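Local coordinates for protein gp18 (PDB 3GS9) that is a prophage tail protein of Listeria monocytogenes, probably a structural part of the phage tail related by family to tail-associated endopeptidases, at residues H91-C96 with N149-I154; D103-S108 with E143-N148; F109-C114 with D159-V164. One frame throughout, in Å; residues are numbered along the deposited sequence.

Interaction 1: H91-C96 with N149-I154; sequences HIYYTC and NYLTLI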
loop_
_atom_site.group_PDB
_atom_site.type_symbol
_atom_site.label_atom_id
_atom_site.label_comp_id
_atom_site.label_asym_id
_atom_site.label_seq_id
_atom_site.Cartn_x
_atom_site.Cartn_y
_atom_site.Cartn_z
ATOM N N HIS A 91 12.489 20.291 9.815
ATOM C CA HIS A 91 13.406 21.322 9.349
ATOM C C HIS A 91 12.732 22.252 8.315
ATOM O O HIS A 91 11.910 21.826 7.528
ATOM C CB HIS A 91 14.638 20.660 8.781
ATOM C CG HIS A 91 15.720 21.636 8.465
ATOM N ND1 HIS A 91 15.822 22.233 7.232
ATOM C CD2 HIS A 91 16.700 22.168 9.232
ATOM C CE1 HIS A 91 16.855 23.065 7.240
ATOM N NE2 HIS A 91 17.406 23.039 8.438
ATOM N N ILE A 92 13.106 23.532 8.341
ATOM C CA ILE A 92 12.552 24.538 7.428
ATOM C C ILE A 92 12.622 24.160 5.934
ATOM O O ILE A 92 11.779 24.553 5.157
ATOM C CB ILE A 92 13.241 25.925 7.689
ATOM C CG1 ILE A 92 12.430 27.046 7.039
ATOM C CG2 ILE A 92 14.706 25.895 7.324
ATOM C CD1 ILE A 92 11.157 27.308 7.743
ATOM N N TYR A 93 13.589 23.313 5.571
ATOM C CA TYR A 93 13.678 22.806 4.190
ATOM C C TYR A 93 12.340 22.277 3.707
ATOM O O TYR A 93 11.918 22.575 2.595
ATOM C CB TYR A 93 14.706 21.704 4.125
ATOM C CG TYR A 93 14.706 20.941 2.817
ATOM C CD1 TYR A 93 15.030 21.587 1.623
ATOM C CD2 TYR A 93 14.441 19.587 2.788
ATOM C CE1 TYR A 93 15.022 20.901 0.414
ATOM C CE2 TYR A 93 14.464 18.882 1.592
ATOM C CZ TYR A 93 14.765 19.558 0.409
ATOM O OH TYR A 93 14.806 18.855 -0.777
ATOM N N TYR A 94 11.676 21.507 4.556
ATOM C CA TYR A 94 10.424 20.804 4.169
ATOM C C TYR A 94 9.252 21.730 3.881
ATOM O O TYR A 94 8.279 21.335 3.227
ATOM C CB TYR A 94 10.066 19.726 5.177
ATOM C CG TYR A 94 11.047 18.611 5.074
ATOM C CD1 TYR A 94 11.005 17.751 4.016
ATOM C CD2 TYR A 94 12.104 18.514 5.960
ATOM C CE1 TYR A 94 11.937 16.743 3.853
ATOM C CE2 TYR A 94 13.062 17.497 5.824
ATOM C CZ TYR A 94 12.962 16.623 4.765
ATOM O OH TYR A 94 13.856 15.610 4.564
ATOM N N THR A 95 9.366 22.998 4.315
ATOM C CA THR A 95 8.355 23.988 3.959
ATOM C C THR A 95 8.333 24.376 2.474
ATOM O O THR A 95 7.417 25.047 2.061
ATOM C CB THR A 95 8.428 25.299 4.832
ATOM O OG1 THR A 95 9.597 26.071 4.507
ATOM C CG2 THR A 95 8.369 24.942 6.330
ATOM N N CYS A 96 9.344 23.974 1.698
ATOM C CA CYS A 96 9.326 24.212 0.246
ATOM C C CYS A 96 8.148 23.535 -0.454
ATOM O O CYS A 96 7.766 23.898 -1.586
ATOM C CB CYS A 96 10.664 23.833 -0.425
ATOM S SG CYS A 96 11.054 22.129 -0.629
ATOM N N ASN A 149 4.918 20.407 -6.705
ATOM C CA ASN A 149 5.419 21.180 -5.582
ATOM C C ASN A 149 6.947 21.144 -5.577
ATOM O O ASN A 149 7.557 20.246 -6.151
ATOM C CB ASN A 149 4.841 20.726 -4.244
ATOM C CG ASN A 149 5.364 19.410 -3.823
ATOM O OD1 ASN A 149 6.499 19.319 -3.348
ATOM N ND2 ASN A 149 4.581 18.347 -4.061
ATOM N N TYR A 150 7.548 22.103 -4.891
ATOM C CA TYR A 150 9.005 22.269 -4.982
ATOM C C TYR A 150 9.776 21.068 -4.455
ATOM O O TYR A 150 10.845 20.727 -4.984
ATOM C CB TYR A 150 9.474 23.530 -4.251
ATOM C CG TYR A 150 8.990 24.867 -4.809
ATOM C CD1 TYR A 150 8.343 24.970 -6.047
ATOM C CD2 TYR A 150 9.256 26.029 -4.109
ATOM C CE1 TYR A 150 7.924 26.203 -6.539
ATOM C CE2 TYR A 150 8.868 27.279 -4.600
ATOM C CZ TYR A 150 8.202 27.360 -5.801
ATOM O OH TYR A 150 7.803 28.609 -6.255
ATOM N N LEU A 151 9.287 20.443 -3.384
ATOM C CA LEU A 151 10.002 19.311 -2.809
ATOM C C LEU A 151 10.001 18.111 -3.780
ATOM O O LEU A 151 11.023 17.465 -3.987
ATOM C CB LEU A 151 9.352 18.918 -1.476
ATOM C CG LEU A 151 10.033 17.823 -0.670
ATOM C CD1 LEU A 151 11.477 18.151 -0.361
ATOM C CD2 LEU A 151 9.280 17.622 0.628
ATOM N N THR A 152 8.833 17.807 -4.351
ATOM C CA THR A 152 8.720 16.693 -5.304
ATOM C C THR A 152 9.636 16.902 -6.521
ATOM O O THR A 152 10.323 15.963 -6.980
ATOM C CB THR A 152 7.268 16.498 -5.742
ATOM O OG1 THR A 152 6.516 16.142 -4.584
ATOM C CG2 THR A 152 7.187 15.414 -6.820
ATOM N N LEU A 153 9.698 18.153 -6.986
ATOM C CA LEU A 153 10.541 18.506 -8.116
ATOM C C LEU A 153 12.019 18.320 -7.757
ATOM O O LEU A 153 12.783 17.738 -8.535
ATOM C CB LEU A 153 10.231 19.938 -8.610
ATOM C CG LEU A 153 8.853 20.156 -9.288
ATOM C CD1 LEU A 153 8.745 21.625 -9.718
ATOM C CD2 LEU A 153 8.631 19.169 -10.454
ATOM N N ILE A 154 12.426 18.821 -6.584
ATOM C CA ILE A 154 13.796 18.636 -6.119
ATOM C C ILE A 154 14.124 17.141 -6.056
ATOM O O ILE A 154 15.159 16.684 -6.536
ATOM C CB ILE A 154 14.003 19.303 -4.766
ATOM C CG1 ILE A 154 14.023 20.820 -4.930
ATOM C CG2 ILE A 154 15.296 18.805 -4.099
ATOM C CD1 ILE A 154 14.121 21.595 -3.629
#

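Interaction 2: D103-S108 with E143-N148; sequences DAITGS and ENFGNN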
loop_
_atom_site.group_PDB
_atom_site.type_symbol
_atom_site.label_atom_id
_atom_site.label_comp_id
_atom_site.label_asym_id
_atom_site.label_seq_id
_atom_site.Cartn_x
_atom_site.Cartn_y
_atom_site.Cartn_z
ATOM N N ASP A 103 4.157 25.392 -14.152
ATOM C CA ASP A 103 4.719 25.450 -15.529
ATOM C C ASP A 103 5.715 24.308 -15.719
ATOM O O ASP A 103 6.398 23.916 -14.774
ATOM C CB ASP A 103 5.420 26.779 -15.752
ATOM C CG ASP A 103 4.449 27.968 -15.780
ATOM O OD1 ASP A 103 3.260 27.751 -16.083
ATOM O OD2 ASP A 103 4.889 29.100 -15.490
ATOM N N ALA A 104 5.786 23.767 -16.941
ATOM C CA ALA A 104 6.638 22.630 -17.241
ATOM C C ALA A 104 7.545 22.990 -18.422
ATOM O O ALA A 104 7.204 23.857 -19.241
ATOM C CB ALA A 104 5.788 21.366 -17.512
ATOM N N ILE A 105 8.740 22.391 -18.455
ATOM C CA ILE A 105 9.709 22.628 -19.521
ATOM C C ILE A 105 10.228 21.308 -20.082
ATOM O O ILE A 105 10.287 20.291 -19.400
ATOM C CB ILE A 105 10.874 23.516 -19.071
ATOM C CG1 ILE A 105 11.616 22.887 -17.870
ATOM C CG2 ILE A 105 10.382 24.905 -18.734
ATOM C CD1 ILE A 105 12.879 23.609 -17.544
ATOM N N THR A 106 10.555 21.346 -21.369
ATOM C CA THR A 106 11.017 20.190 -22.087
ATOM C C THR A 106 12.272 20.513 -22.863
ATOM O O THR A 106 12.319 21.491 -23.607
ATOM C CB THR A 106 9.928 19.730 -23.047
ATOM O OG1 THR A 106 8.834 19.226 -22.262
ATOM C CG2 THR A 106 10.440 18.678 -23.993
ATOM N N GLY A 107 13.287 19.680 -22.701
ATOM C CA GLY A 107 14.528 19.912 -23.399
ATOM C C GLY A 107 15.697 19.332 -22.676
ATOM O O GLY A 107 15.540 18.707 -21.619
ATOM N N SER A 108 16.876 19.515 -23.255
ATOM C CA SER A 108 18.096 19.004 -22.631
ATOM C C SER A 108 18.631 20.079 -21.704
ATOM O O SER A 108 19.152 21.101 -22.173
ATOM C CB SER A 108 19.145 18.603 -23.673
ATOM O OG SER A 108 20.320 18.088 -23.056
ATOM N N GLU A 143 11.268 15.947 -19.939
ATOM C CA GLU A 143 9.993 16.045 -20.643
ATOM C C GLU A 143 8.930 16.508 -19.633
ATOM O O GLU A 143 8.624 15.804 -18.656
ATOM C CB GLU A 143 9.617 14.701 -21.276
ATOM C CG GLU A 143 10.566 14.291 -22.431
ATOM C CD GLU A 143 10.223 12.980 -23.116
ATOM O OE1 GLU A 143 9.218 12.330 -22.747
ATOM O OE2 GLU A 143 10.975 12.593 -24.038
ATOM N N ASN A 144 8.431 17.730 -19.833
ATOM C CA ASN A 144 7.448 18.321 -18.953
ATOM C C ASN A 144 7.967 18.354 -17.513
ATOM O O ASN A 144 7.257 17.969 -16.575
ATOM C CB ASN A 144 6.121 17.553 -19.094
ATOM C CG ASN A 144 5.555 17.668 -20.497
ATOM O OD1 ASN A 144 5.579 18.748 -21.076
ATOM N ND2 ASN A 144 5.090 16.559 -21.059
ATOM N N PHE A 145 9.221 18.788 -17.338
ATOM C CA PHE A 145 9.730 18.986 -15.969
ATOM C C PHE A 145 9.002 20.173 -15.311
ATOM O O PHE A 145 9.109 21.304 -15.774
ATOM C CB PHE A 145 11.243 19.224 -15.897
ATOM C CG PHE A 145 11.698 19.600 -14.506
ATOM C CD1 PHE A 145 11.755 18.645 -13.512
ATOM C CD2 PHE A 145 11.956 20.932 -14.169
ATOM C CE1 PHE A 145 12.150 19.001 -12.237
ATOM C CE2 PHE A 145 12.320 21.296 -12.901
ATOM C CZ PHE A 145 12.417 20.320 -11.917
ATOM N N GLY A 146 8.290 19.895 -14.220
ATOM C CA GLY A 146 7.479 20.899 -13.550
ATOM C C GLY A 146 6.111 20.371 -13.203
ATOM O O GLY A 146 5.896 19.158 -13.100
ATOM N N ASN A 147 5.170 21.290 -13.018
ATOM C CA ASN A 147 3.826 20.911 -12.604
ATOM C C ASN A 147 3.832 20.105 -11.317
ATOM O O ASN A 147 3.291 18.992 -11.229
ATOM C CB ASN A 147 3.097 20.194 -13.753
ATOM C CG ASN A 147 1.605 20.088 -13.521
ATOM O OD1 ASN A 147 1.075 20.646 -12.563
ATOM N ND2 ASN A 147 0.920 19.359 -14.399
ATOM N N ASN A 148 4.498 20.642 -10.303
ATOM C CA ASN A 148 4.513 19.971 -9.024
ATOM C C ASN A 148 4.985 20.900 -7.936
ATOM O O ASN A 148 5.376 22.036 -8.184
ATOM C CB ASN A 148 5.352 18.665 -9.040
ATOM C CG ASN A 148 4.630 17.504 -8.349
ATOM O OD1 ASN A 148 4.186 17.610 -7.187
ATOM N ND2 ASN A 148 4.494 16.394 -9.059
HETATM O O HOH W 1 7.172 21.120 -21.314
#

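Interaction 3: F109-C114 with D159-V164; sequences FTLEQC and DDYGVV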
loop_
_atom_site.group_PDB
_atom_site.type_symbol
_atom_site.label_atom_id
_atom_site.label_comp_id
_atom_site.label_asym_id
_atom_site.label_seq_id
_atom_site.Cartn_x
_atom_site.Cartn_y
_atom_site.Cartn_z
ATOM N N PHE A 109 18.497 19.845 -20.400
ATOM C CA PHE A 109 18.818 20.871 -19.404
ATOM C C PHE A 109 19.828 20.426 -18.351
ATOM O O PHE A 109 19.864 19.257 -17.940
ATOM C CB PHE A 109 17.549 21.344 -18.651
ATOM C CG PHE A 109 16.457 21.893 -19.546
ATOM C CD1 PHE A 109 16.715 22.932 -20.467
ATOM C CD2 PHE A 109 15.168 21.383 -19.471
ATOM C CE1 PHE A 109 15.695 23.449 -21.294
ATOM C CE2 PHE A 109 14.136 21.892 -20.319
ATOM C CZ PHE A 109 14.385 22.933 -21.192
ATOM N N THR A 110 20.562 21.403 -17.838
ATOM C CA THR A 110 21.445 21.204 -16.724
ATOM C C THR A 110 20.643 21.252 -15.428
ATOM O O THR A 110 19.531 21.799 -15.389
ATOM C CB THR A 110 22.553 22.286 -16.691
ATOM O OG1 THR A 110 21.948 23.575 -16.576
ATOM C CG2 THR A 110 23.407 22.222 -17.967
ATOM N N LEU A 111 21.215 20.720 -14.350
ATOM C CA LEU A 111 20.613 20.860 -13.033
ATOM C C LEU A 111 20.331 22.321 -12.727
ATOM O O LEU A 111 19.302 22.646 -12.141
ATOM C CB LEU A 111 21.549 20.299 -11.968
ATOM C CG LEU A 111 21.085 20.331 -10.512
ATOM C CD1 LEU A 111 19.695 19.631 -10.334
ATOM C CD2 LEU A 111 22.165 19.699 -9.651
ATOM N N GLU A 112 21.281 23.192 -13.077
ATOM C CA GLU A 112 21.121 24.636 -12.841
ATOM C C GLU A 112 19.868 25.177 -13.515
ATOM O O GLU A 112 19.104 25.887 -12.889
ATOM C CB GLU A 112 22.343 25.421 -13.319
ATOM C CG GLU A 112 22.155 26.931 -13.279
ATOM N N GLN A 113 19.660 24.851 -14.787
ATOM C CA GLN A 113 18.449 25.271 -15.481
ATOM C C GLN A 113 17.151 24.753 -14.829
ATOM O O GLN A 113 16.128 25.476 -14.762
ATOM C CB GLN A 113 18.497 24.844 -16.949
ATOM C CG GLN A 113 19.530 25.587 -17.812
ATOM C CD GLN A 113 19.607 25.000 -19.195
ATOM O OE1 GLN A 113 19.950 23.834 -19.359
ATOM N NE2 GLN A 113 19.265 25.808 -20.212
ATOM N N CYS A 114 17.177 23.507 -14.371
ATOM C CA CYS A 114 16.008 22.953 -13.670
ATOM C C CYS A 114 15.729 23.667 -12.349
ATOM O O CYS A 114 14.595 24.005 -12.069
ATOM C CB CYS A 114 16.153 21.450 -13.429
ATOM S SG CYS A 114 16.128 20.501 -14.954
ATOM N N ASP A 159 17.286 12.306 -8.333
ATOM C CA ASP A 159 17.323 11.028 -9.063
ATOM C C ASP A 159 17.874 11.201 -10.513
ATOM O O ASP A 159 18.733 10.423 -10.986
ATOM C CB ASP A 159 15.889 10.442 -9.107
ATOM C CG ASP A 159 15.382 9.981 -7.755
ATOM O OD1 ASP A 159 16.229 9.718 -6.876
ATOM O OD2 ASP A 159 14.130 9.869 -7.585
ATOM N N ASP A 160 17.391 12.230 -11.202
ATOM C CA ASP A 160 17.738 12.474 -12.590
ATOM C C ASP A 160 19.237 12.708 -12.703
ATOM O O ASP A 160 19.889 12.111 -13.571
ATOM C CB ASP A 160 17.011 13.695 -13.146
ATOM C CG ASP A 160 15.573 13.423 -13.504
ATOM O OD1 ASP A 160 15.105 12.267 -13.398
ATOM O OD2 ASP A 160 14.877 14.387 -13.912
ATOM N N TYR A 161 19.756 13.653 -11.910
ATOM C CA TYR A 161 21.164 14.090 -11.987
ATOM C C TYR A 161 22.170 13.319 -11.101
ATOM O O TYR A 161 23.381 13.442 -11.289
ATOM C CB TYR A 161 21.224 15.611 -11.742
ATOM C CG TYR A 161 20.533 16.373 -12.844
ATOM C CD1 TYR A 161 21.198 16.698 -14.026
ATOM C CD2 TYR A 161 19.168 16.673 -12.758
ATOM C CE1 TYR A 161 20.525 17.364 -15.027
ATOM C CE2 TYR A 161 18.495 17.320 -13.766
ATOM C CZ TYR A 161 19.175 17.662 -14.900
ATOM O OH TYR A 161 18.489 18.304 -15.910
ATOM N N GLY A 162 21.699 12.496 -10.165
ATOM C CA GLY A 162 22.587 11.732 -9.276
ATOM C C GLY A 162 23.257 12.662 -8.262
ATOM O O GLY A 162 24.478 12.659 -8.075
ATOM N N VAL A 163 22.438 13.466 -7.606
ATOM C CA VAL A 163 22.900 14.447 -6.656
ATOM C C VAL A 163 22.160 14.305 -5.331
ATOM O O VAL A 163 21.094 13.656 -5.244
ATOM C CB VAL A 163 22.755 15.920 -7.190
ATOM C CG1 VAL A 163 23.614 16.139 -8.463
ATOM C CG2 VAL A 163 21.300 16.311 -7.452
ATOM N N VAL A 164 22.740 14.955 -4.332
ATOM C CA VAL A 164 22.220 15.039 -2.967
ATOM C C VAL A 164 21.925 16.517 -2.688
ATOM O O VAL A 164 22.545 17.381 -3.285
ATOM C CB VAL A 164 23.284 14.458 -1.948
ATOM C CG1 VAL A 164 24.683 15.099 -2.155
ATOM C CG2 VAL A 164 22.825 14.602 -0.508
#

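Interaction 1: H91-C96 with N149-I154
Two tyrosine rings of the 3-10 turn, Tyr93 and Tyr94, meet Leu151 on the first turn of helix 150-161. Tyr93 CD2 lies over the centre of one face of the Tyr94 ring, and Tyr94 CE2 at the edge of the Tyr93 ring, in its plane, while Leu151 CD2 comes to the edge of the Tyr94 ring, 3.8 Å from Tyr94 CD1. The other methyl of the fork belongs to Tyr93: Leu151 CD1 is 3.6 Å from Tyr93 CE2, the two side chains crossing at about a right angle. Tyr93 CG is anti to the backbone N (chi1 170°), and the far end of the ring comes near the helix, where OH meets Ile154 tip to tip, 3.4 Å from Ile154 CG2. Cys96 packs closer to the backbone, its SG 3.7 Å from Leu151 CB, and its carbonyl O sits 3.2 Å from Tyr150 CB. No hydrogen bond crosses; Asn149 N-caps the helix, Thr152 N to Asn149 OD1 3.0 Å. The Tyr150 ring turns from the contact, its hydroxyl bonded to Asp122 O. The contact thus joins the link between strands 83-90 and 100-106 to helix 150-161, with Ile118 of helix 111-118 and Leu172 of strand 171-173 packing against Ile154.

Interaction 2: D103-S108 with E143-N148
Ile105 and Phe145 form the hydrogen-bonded pair of a two-stranded antiparallel sheet of strands 100-106 and 141-149, their segments running 173° apart, with Ile105 N to Phe145 O at 2.9 Å and Phe145 N to Ile105 O at 2.8 Å. The register is broken by a G1 beta bulge, in which Asn144 and Phe145 both face Ile105, and Asn144 takes the positive phi of the bulge. One step along, Ala104 and Gly146 make a non-hydrogen-bonded pair whose CA atoms lie only 4.2 Å apart. Gly146, without a side chain, allows both this approach and its unusual backbone angles. Beyond it the pairing thins to a weak bond from Asn147 N to Asp103 O.

The Ile105 and Phe145 side chains run alongside each other on one face of the sheet. Ile105 CG1 sits between its backbone N and carbonyl carbon (chi1 58°) and comes to the edge of the phenyl ring, 4.2 Å from Phe145 CD2. The ring packs against both helices, touching Cys114 and His117 of helix 111-118 and Leu153 and Leu157 of helix 150-161. Ala104 CB packs 3.7 Å from Asn144 C. At the bulge Thr106 OG1 accepts from Asn144 N at 2.9 Å, a nearly straight bond (164°), and a water joins the same hydroxyl, 2.7 Å from Thr106 OG1, to Asn144 OD1, to which it donates.

Interaction 3: F109-C114 with D159-V164
Tyr161, on the last turn of helix 150-161, lays its ring against Leu111 at the start of helix 111-118. From CB the side chain runs with CG anti to the carbonyl carbon (chi1 -65°), and Tyr161 CG lies 4.1 Å from Leu111 CB. Further out, Tyr161 CD2 meets Leu111 CD1 at 3.9 Å and Tyr161 CE1 approaches Leu111 N at 3.5 Å. One face is therefore covered by leucine: Leu111 CA stands over the ring centre, and Leu111 CB makes a CH-pi contact 12° off the ring normal. Cys114 SG approaches obliquely, 4.1 Å from Tyr161 CE2, as a sulfur-aromatic contact. At the tip, Tyr161 OH donates to Phe109 O at 2.6 Å, reaching it from above the carbonyl plane, and the same hydroxyl is also bonded by Gln142 NE2, so two partners grip it. The other leucine methyl, Leu111 CD2, meets Val163 CG1 tip to tip at 4.0 Å. Thr110 and Gln113 form a capping box that starts the helix carrying Leu111. Thus the C-terminal end of helix 150-161 packs on the N-terminal end of helix 111-118, with Leu157 touching Leu111 and Cys114, and Gln142 of strand 141-149 beside Phe109 and Cys114.

Overall arrangement
The three contacts tie one small unit together: two paired strands, 100-106 and 141-149, and the two helices that follow them in the chain, 111-118 and 150-161. Interactions 1 and 3 use opposite ends of helix 150-161, their centres about 15 Å apart, and do not touch. Interaction 2 meets both. Phe145 CE2 lies 3.6 Å from Cys114 O of interaction 3, and Leu153 CD2 of interaction 1 packs 3.7 Å from Gly146 CA. Centres of interactions 2 and 3 are about 13 Å apart, those of 1 and 2 about 17 Å. Interaction 1 further joins this unit to the chain leaving strand 83-90.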